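Local coordinates for ulvan Lyase-PL25 (Pseudoalteromonas sp. PLSV, PDB 5UAM), which cleaves ulvan, the sulfated cell-wall polysaccharide of green seaweeds, as a beta-propeller lyase of polysaccharide lyase family 25, at residues V405-A417 with M428-Y442. Residues are numbered along the deposited sequence; the frame is centred on the assembly and turned at random. Where two conformers were deposited one is given.
Sequences VLRKDNASFAISA and MLVAEKVSDEGIKMY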
ATOM      1  N   VAL A 405       8.236   5.865  18.380  1.00 17.84           N
ATOM      2  CA  VAL A 405       9.390   5.938  17.498  0.50 18.24           C
ATOM      3  C   VAL A 405       9.534   7.332  16.891  1.00 15.97           C
ATOM      4  O   VAL A 405      10.638   7.764  16.551  1.00 19.81           O
ATOM      5  CB  VAL A 405       9.217   4.871  16.399  0.50 26.31           C
ATOM      6  CG1 VAL A 405      10.317   4.933  15.394  0.50 28.04           C
ATOM      7  CG2 VAL A 405       9.148   3.477  17.025  0.50 31.49           C
ATOM      8  N   LEU A 406       8.419   8.033  16.722  1.00 16.78           N
ATOM      9  CA  LEU A 406       8.459   9.382  16.173  1.00 16.72           C
ATOM     10  C   LEU A 406       7.213  10.123  16.625  1.00 14.57           C
ATOM     11  O   LEU A 406       6.122   9.551  16.634  1.00 16.15           O
ATOM     12  CB  LEU A 406       8.524   9.353  14.630  1.00 16.70           C
ATOM     13  CG  LEU A 406       9.030  10.623  13.965  1.00 17.33           C
ATOM     14  CD1 LEU A 406      10.489  10.841  14.250  1.00 19.63           C
ATOM     15  CD2 LEU A 406       8.793  10.551  12.467  1.00 18.91           C
ATOM     16  N   ARG A 407       7.384  11.379  17.038  1.00 17.73           N
ATOM     17  CA  ARG A 407       6.248  12.184  17.449  1.00 16.77           C
ATOM     18  C   ARG A 407       6.535  13.614  17.035  1.00 15.91           C
ATOM     19  O   ARG A 407       7.627  14.115  17.305  1.00 20.98           O
ATOM     20  CB  ARG A 407       6.048  12.094  18.964  1.00 20.13           C
ATOM     21  CG  ARG A 407       4.766  12.742  19.425  1.00 23.13           C
ATOM     22  CD  ARG A 407       4.499  12.528  20.916  1.00 30.31           C
ATOM     23  NE  ARG A 407       3.263  13.209  21.295  1.00 29.19           N
ATOM     24  CZ  ARG A 407       2.232  12.650  21.916  1.00 31.99           C
ATOM     25  NH1 ARG A 407       1.168  13.395  22.177  1.00 36.17           N
ATOM     26  NH2 ARG A 407       2.259  11.375  22.302  1.00 32.70           N
ATOM     27  N   LYS A 408       5.588  14.242  16.340  1.00 15.70           N
ATOM     28  CA  LYS A 408       5.793  15.616  15.877  1.00 17.23           C
ATOM     29  C   LYS A 408       4.563  16.467  16.161  1.00 18.79           C
ATOM     30  O   LYS A 408       3.451  16.128  15.764  1.00 17.84           O
ATOM     31  CB  LYS A 408       6.128  15.652  14.386  1.00 17.55           C
ATOM     32  CG  LYS A 408       7.383  14.871  14.014  1.00 18.06           C
ATOM     33  CD  LYS A 408       8.622  15.608  14.451  1.00 20.56           C
ATOM     34  CE  LYS A 408       9.860  14.828  14.098  1.00 21.09           C
ATOM     35  NZ  LYS A 408      11.083  15.530  14.574  1.00 26.16           N
ATOM     36  N   ASP A 409       4.777  17.605  16.798  1.00 18.24           N
ATOM     37  CA  ASP A 409       3.693  18.544  17.026  1.00 19.00           C
ATOM     38  C   ASP A 409       3.222  19.137  15.702  1.00 19.52           C
ATOM     39  O   ASP A 409       4.007  19.344  14.766  1.00 19.22           O
ATOM     40  CB  ASP A 409       4.166  19.696  17.920  1.00 21.09           C
ATOM     41  CG  ASP A 409       4.857  19.223  19.181  1.00 25.34           C
ATOM     42  OD1 ASP A 409       4.245  18.486  19.980  1.00 28.40           O
ATOM     43  OD2 ASP A 409       6.016  19.614  19.408  1.00 24.77           O
ATOM     44  N   ASN A 410       1.931  19.478  15.657  1.00 18.65           N
ATOM     45  CA  ASN A 410       1.383  20.281  14.572  1.00 17.33           C
ATOM     46  C   ASN A 410       1.574  19.611  13.222  1.00 16.99           C
ATOM     47  O   ASN A 410       1.921  20.261  12.235  1.00 19.29           O
ATOM     48  CB  ASN A 410       1.973  21.694  14.586  1.00 18.37           C
ATOM     49  CG  ASN A 410       1.887  22.328  15.948  1.00 19.41           C
ATOM     50  OD1 ASN A 410       2.899  22.790  16.515  1.00 23.42           O
ATOM     51  ND2 ASN A 410       0.680  22.395  16.484  1.00 19.78           N
ATOM     52  N   ALA A 411       1.300  18.311  13.169  1.00 16.27           N
ATOM     53  CA  ALA A 411       1.554  17.538  11.967  1.00 15.28           C
ATOM     54  C   ALA A 411       0.662  16.308  11.988  1.00 15.09           C
ATOM     55  O   ALA A 411       0.011  16.000  12.985  1.00 16.50           O
ATOM     56  CB  ALA A 411       3.018  17.091  11.917  1.00 16.07           C
ATOM     57  N   SER A 412       0.643  15.604  10.856  1.00 15.61           N
ATOM     58  CA  SER A 412       0.083  14.261  10.783  0.62 15.25           C
ATOM     59  C   SER A 412       1.029  13.432   9.931  1.00 15.14           C
ATOM     60  O   SER A 412       1.783  13.965   9.126  1.00 15.96           O
ATOM     61  CB  SER A 412      -1.330  14.220  10.190  0.62 21.21           C
ATOM     62  OG  SER A 412      -1.343  14.644   8.845  0.62 23.76           O
ATOM     63  N   PHE A 413       1.004  12.119  10.134  1.00 13.19           N
ATOM     64  CA  PHE A 413       1.933  11.242   9.441  1.00 14.61           C
ATOM     65  C   PHE A 413       1.234  10.440   8.352  1.00 13.81           C
ATOM     66  O   PHE A 413       0.132   9.919   8.549  1.00 15.13           O
ATOM     67  CB  PHE A 413       2.584  10.218  10.384  1.00 13.58           C
ATOM     68  CG  PHE A 413       3.530  10.797  11.412  1.00 13.64           C
ATOM     69  CD1 PHE A 413       4.293  11.930  11.135  1.00 14.33           C
ATOM     70  CD2 PHE A 413       3.711  10.177  12.628  1.00 13.67           C
ATOM     71  CE1 PHE A 413       5.179  12.444  12.066  1.00 15.47           C
ATOM     72  CE2 PHE A 413       4.570  10.697  13.595  1.00 13.94           C
ATOM     73  CZ  PHE A 413       5.333  11.819  13.308  1.00 14.35           C
ATOM     74  N   ALA A 414       1.899  10.323   7.220  1.00 12.89           N
ATOM     75  CA  ALA A 414       1.643   9.273   6.247  1.00 11.62           C
ATOM     76  C   ALA A 414       2.727   8.228   6.436  1.00 12.75           C
ATOM     77  O   ALA A 414       3.892   8.587   6.646  1.00 13.57           O
ATOM     78  CB  ALA A 414       1.706   9.849   4.830  1.00 14.51           C
ATOM     79  N   ILE A 415       2.364   6.950   6.325  1.00 12.88           N
ATOM     80  CA  ILE A 415       3.318   5.864   6.549  1.00 11.77           C
ATOM     81  C   ILE A 415       3.308   4.874   5.401  1.00 14.11           C
ATOM     82  O   ILE A 415       2.318   4.722   4.675  1.00 14.74           O
ATOM     83  CB  ILE A 415       3.087   5.128   7.880  1.00 12.81           C
ATOM     84  CG1 ILE A 415       1.648   4.614   8.007  1.00 12.96           C
ATOM     85  CG2 ILE A 415       3.429   6.084   9.045  1.00 14.57           C
ATOM     86  CD1 ILE A 415       1.484   3.596   9.143  1.00 15.66           C
ATOM     87  N   SER A 416       4.439   4.198   5.226  1.00 11.39           N
ATOM     88  CA  SER A 416       4.531   3.048   4.341  1.00 10.89           C
ATOM     89  C   SER A 416       4.161   1.764   5.080  1.00 12.02           C
ATOM     90  O   SER A 416       4.079   1.714   6.308  1.00 12.70           O
ATOM     91  CB  SER A 416       5.958   2.879   3.817  1.00 13.22           C
ATOM     92  OG  SER A 416       6.866   2.481   4.838  1.00 12.11           O
ATOM     93  N   ALA A 417       3.989   0.705   4.304  1.00 10.96           N
ATOM     94  CA  ALA A 417       4.040  -0.633   4.867  1.00 11.70           C
ATOM     95  C   ALA A 417       5.454  -0.908   5.371  1.00 11.20           C
ATOM     96  O   ALA A 417       6.418  -0.216   5.011  1.00 12.15           O
ATOM     97  CB  ALA A 417       3.662  -1.669   3.808  1.00 14.21           C
ATOM     98  N   MET A 428      10.228   1.246   8.644  1.00 12.33           N
ATOM     99  CA  MET A 428       9.077   1.931   8.074  1.00 11.92           C
ATOM    100  C   MET A 428       9.499   3.324   7.655  1.00 12.33           C
ATOM    101  O   MET A 428      10.362   3.935   8.289  1.00 12.98           O
ATOM    102  CB  MET A 428       7.920   1.975   9.092  1.00 12.45           C
ATOM    103  CG  MET A 428       6.645   2.620   8.586  1.00 12.90           C
ATOM    104  SD  MET A 428       5.303   2.597   9.810  1.00 14.17           S
ATOM    105  CE  MET A 428       4.641   0.940   9.601  1.00 15.70           C
ATOM    106  N   LEU A 429       8.854   3.820   6.608  1.00 11.94           N
ATOM    107  CA  LEU A 429       8.998   5.204   6.158  1.00 10.96           C
ATOM    108  C   LEU A 429       7.843   6.047   6.671  1.00 11.98           C
ATOM    109  O   LEU A 429       6.703   5.569   6.786  1.00 12.03           O
ATOM    110  CB  LEU A 429       9.046   5.246   4.637  1.00 13.36           C
ATOM    111  CG  LEU A 429      10.340   4.692   4.075  1.00 12.89           C
ATOM    112  CD1 LEU A 429      10.195   4.232   2.653  1.00 13.52           C
ATOM    113  CD2 LEU A 429      11.433   5.750   4.159  1.00 16.29           C
ATOM    114  N   VAL A 430       8.141   7.313   6.992  1.00 12.10           N
ATOM    115  CA  VAL A 430       7.172   8.221   7.586  1.00 12.35           C
ATOM    116  C   VAL A 430       7.328   9.573   6.910  1.00 12.69           C
ATOM    117  O   VAL A 430       8.454  10.024   6.672  1.00 14.10           O
ATOM    118  CB  VAL A 430       7.429   8.411   9.100  1.00 14.56           C
ATOM    119  CG1 VAL A 430       6.231   9.100   9.765  1.00 16.29           C
ATOM    120  CG2 VAL A 430       7.739   7.104   9.774  1.00 19.11           C
ATOM    121  N   ALA A 431       6.210  10.227   6.625  1.00 12.95           N
ATOM    122  CA  ALA A 431       6.187  11.589   6.090  1.00 11.74           C
ATOM    123  C   ALA A 431       5.485  12.503   7.076  1.00 12.68           C
ATOM    124  O   ALA A 431       4.362  12.230   7.500  1.00 13.07           O
ATOM    125  CB  ALA A 431       5.460  11.610   4.741  1.00 13.08           C
ATOM    126  N   GLU A 432       6.145  13.599   7.431  1.00 13.06           N
ATOM    127  CA  GLU A 432       5.632  14.552   8.417  1.00 12.60           C
ATOM    128  C   GLU A 432       4.845  15.621   7.662  1.00 14.88           C
ATOM    129  O   GLU A 432       5.381  16.647   7.235  1.00 15.67           O
ATOM    130  CB  GLU A 432       6.797  15.163   9.197  1.00 14.09           C
ATOM    131  CG  GLU A 432       6.432  16.204  10.235  1.00 14.08           C
ATOM    132  CD  GLU A 432       7.646  16.892  10.796  1.00 17.63           C
ATOM    133  OE1 GLU A 432       8.743  16.757  10.208  1.00 20.46           O
ATOM    134  OE2 GLU A 432       7.516  17.555  11.827  1.00 17.98           O
ATOM    135  N   LYS A 433       3.553  15.374   7.470  1.00 14.44           N
ATOM    136  CA  LYS A 433       2.706  16.299   6.730  0.54 15.06           C
ATOM    137  C   LYS A 433       2.396  17.518   7.583  1.00 16.25           C
ATOM    138  O   LYS A 433       1.783  17.403   8.650  1.00 18.19           O
ATOM    139  CB  LYS A 433       1.410  15.606   6.336  0.54 15.55           C
ATOM    140  CG  LYS A 433       1.626  14.403   5.448  0.54 15.84           C
ATOM    141  CD  LYS A 433       0.323  13.884   4.898  0.54 16.58           C
ATOM    142  CE  LYS A 433      -0.503  13.210   5.964  0.54 15.93           C
ATOM    143  NZ  LYS A 433      -1.777  12.661   5.413  0.54 18.84           N
ATOM    144  N   VAL A 434       2.804  18.690   7.101  1.00 16.83           N
ATOM    145  CA  VAL A 434       2.515  19.957   7.758  1.00 16.77           C
ATOM    146  C   VAL A 434       1.740  20.803   6.761  1.00 21.37           C
ATOM    147  O   VAL A 434       0.558  21.091   6.963  1.00 25.65           O
ATOM    148  CB  VAL A 434       3.806  20.642   8.227  1.00 17.82           C
ATOM    149  CG1 VAL A 434       3.504  21.937   8.953  1.00 21.20           C
ATOM    150  CG2 VAL A 434       4.555  19.707   9.141  1.00 19.61           C
ATOM    151  N   SER A 435       2.392  21.214   5.680  1.00 21.34           N
ATOM    152  CA  SER A 435       1.657  21.663   4.510  1.00 20.69           C
ATOM    153  C   SER A 435       1.694  20.537   3.497  1.00 21.29           C
ATOM    154  O   SER A 435       2.040  19.402   3.819  1.00 22.48           O
ATOM    155  CB  SER A 435       2.247  22.943   3.945  1.00 26.51           C
ATOM    156  OG  SER A 435       3.505  22.674   3.402  1.00 27.62           O
ATOM    157  N   ASP A 436       1.317  20.831   2.261  1.00 22.90           N
ATOM    158  CA  ASP A 436       1.347  19.778   1.256  1.00 20.17           C
ATOM    159  C   ASP A 436       2.603  19.797   0.397  1.00 20.02           C
ATOM    160  O   ASP A 436       2.696  19.014  -0.550  1.00 17.95           O
ATOM    161  CB  ASP A 436       0.073  19.781   0.416  1.00 27.18           C
ATOM    162  CG  ASP A 436      -0.174  21.072  -0.275  1.00 31.00           C
ATOM    163  OD1 ASP A 436       0.691  21.971  -0.248  1.00 30.05           O
ATOM    164  OD2 ASP A 436      -1.279  21.194  -0.855  1.00 43.33           O
ATOM    165  N   GLU A 437       3.600  20.611   0.734  1.00 18.56           N
ATOM    166  CA  GLU A 437       4.892  20.564   0.060  1.00 17.73           C
ATOM    167  C   GLU A 437       5.997  20.665   1.098  1.00 19.76           C
ATOM    168  O   GLU A 437       5.754  20.974   2.263  1.00 18.94           O
ATOM    169  CB  GLU A 437       5.029  21.641  -1.011  1.00 22.38           C
ATOM    170  CG  GLU A 437       3.939  21.600  -2.088  1.00 21.63           C
ATOM    171  CD  GLU A 437       4.130  22.678  -3.133  1.00 31.05           C
ATOM    172  OE1 GLU A 437       5.280  22.887  -3.569  1.00 32.03           O
ATOM    173  OE2 GLU A 437       3.141  23.331  -3.502  1.00 33.86           O
ATOM    174  N   GLY A 438       7.223  20.363   0.675  1.00 16.70           N
ATOM    175  CA  GLY A 438       8.352  20.448   1.594  1.00 16.85           C
ATOM    176  C   GLY A 438       8.277  19.483   2.757  1.00 16.54           C
ATOM    177  O   GLY A 438       8.729  19.799   3.865  1.00 18.15           O
ATOM    178  N   ILE A 439       7.725  18.300   2.531  1.00 14.33           N
ATOM    179  CA  ILE A 439       7.445  17.367   3.605  1.00 13.21           C
ATOM    180  C   ILE A 439       8.703  16.589   3.957  1.00 14.36           C
ATOM    181  O   ILE A 439       9.360  16.000   3.084  1.00 14.71           O
ATOM    182  CB  ILE A 439       6.301  16.422   3.195  1.00 12.92           C
ATOM    183  CG1 ILE A 439       5.015  17.210   3.023  1.00 14.44           C
ATOM    184  CG2 ILE A 439       6.112  15.317   4.239  1.00 14.69           C
ATOM    185  CD1 ILE A 439       3.893  16.440   2.401  1.00 15.87           C
ATOM    186  N   LYS A 440       9.028  16.569   5.245  1.00 15.81           N
ATOM    187  CA  LYS A 440      10.193  15.850   5.740  1.00 15.56           C
ATOM    188  C   LYS A 440       9.914  14.357   5.818  1.00 14.00           C
ATOM    189  O   LYS A 440       8.841  13.917   6.262  1.00 13.72           O
ATOM    190  CB  LYS A 440      10.627  16.391   7.098  1.00 15.22           C
ATOM    191  CG  LYS A 440      11.157  17.799   7.001  1.00 17.68           C
ATOM    192  CD  LYS A 440      11.575  18.313   8.378  1.00 20.88           C
ATOM    193  CE  LYS A 440      12.131  19.724   8.323  1.00 26.58           C
ATOM    194  NZ  LYS A 440      11.063  20.723   8.067  1.00 27.10           N
ATOM    195  N   MET A 441      10.880  13.587   5.331  1.00 13.51           N
ATOM    196  CA  MET A 441      10.782  12.142   5.171  1.00 11.91           C
ATOM    197  C   MET A 441      11.730  11.466   6.150  1.00 14.06           C
ATOM    198  O   MET A 441      12.909  11.849   6.253  1.00 14.35           O
ATOM    199  CB  MET A 441      11.179  11.769   3.752  1.00 12.27           C
ATOM    200  CG  MET A 441      10.401  12.463   2.655  1.00 13.61           C
ATOM    201  SD  MET A 441       8.619  12.184   2.757  1.00 13.89           S
ATOM    202  CE  MET A 441       8.564  10.384   2.726  1.00 16.02           C
ATOM    203  N   TYR A 442      11.234  10.444   6.834  1.00 12.74           N
ATOM    204  CA  TYR A 442      11.971   9.770   7.887  1.00 12.46           C
ATOM    205  C   TYR A 442      11.979   8.269   7.659  1.00 14.29           C
ATOM    206  O   TYR A 442      10.962   7.684   7.291  1.00 13.42           O
ATOM    207  CB  TYR A 442      11.354  10.018   9.255  1.00 12.91           C
ATOM    208  CG  TYR A 442      11.245  11.477   9.679  1.00 13.71           C
ATOM    209  CD1 TYR A 442      10.321  12.327   9.093  1.00 15.45           C
ATOM    210  CD2 TYR A 442      12.069  11.997  10.671  1.00 15.30           C
ATOM    211  CE1 TYR A 442      10.206  13.662   9.502  1.00 15.54           C
ATOM    212  CE2 TYR A 442      11.956  13.328  11.087  1.00 16.41           C
ATOM    213  CZ  TYR A 442      11.035  14.156  10.482  1.00 16.74           C
ATOM    214  OH  TYR A 442      10.941  15.472  10.886  1.00 18.18           O
TER
HETATM  215  O   HOH W   1      12.663  17.056  12.413  1.00 29.15           O
HETATM  216  O   HOH W   2      -0.996  17.950   8.932  1.00 38.14           O
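Strands 412-415 and 428-433 pair antiparallel in one four-stranded blade of the beta-propeller. Leu406 and Lys408 of strand 400-408, the last of the preceding blade, pack on this sheet, so the contact also joins two blades. Ala414 and Ala431 form a hydrogen-bonded pair, with Ala431 N to Ala414 O at 2.8 Å. Ser412 and Lys433 form another. At Ser416 and Leu429 the pairing is mixed: Ser416 N bonds Leu429 O, but Leu429 N donates to Ser416 OG at 3.0 Å, nearly straight at 164°. The hydroxyl in turn donates a hydrogen bond to Ala417 O.

Between the blades, Val430 CG1 lies over one face of the Phe413 ring, 3.9 Å from its centroid. This methyl is anti to the backbone N (chi1 -167°), which turns it to the ring. Leu406 CD2 sits over a face of the Tyr442 ring, 4.0 Å from the centroid, and also touches Val430 CG1. Tyr442 OH donates to Glu432 OE1 at 2.6 Å, from above the carboxylate plane. A water at 2.8 Å from Tyr442 OH links it to Lys408 NZ. The Lys408 chain crosses Glu432 at about a right angle, with CD 3.4 Å from OE2. A phenylalanine in place of Tyr442 would probably leave Glu432 OE1 and the bridging water without their hydroxyl partner.

On the other face of the sheet, Lys433 NZ, in the conformer given, hydrogen-bonds Asn36 OD1, of a probable substrate-binding residue. The contact thus combines an apolar seam between blades, a polar margin bridged by water, and a lysine that reaches a probable substrate-binding residue.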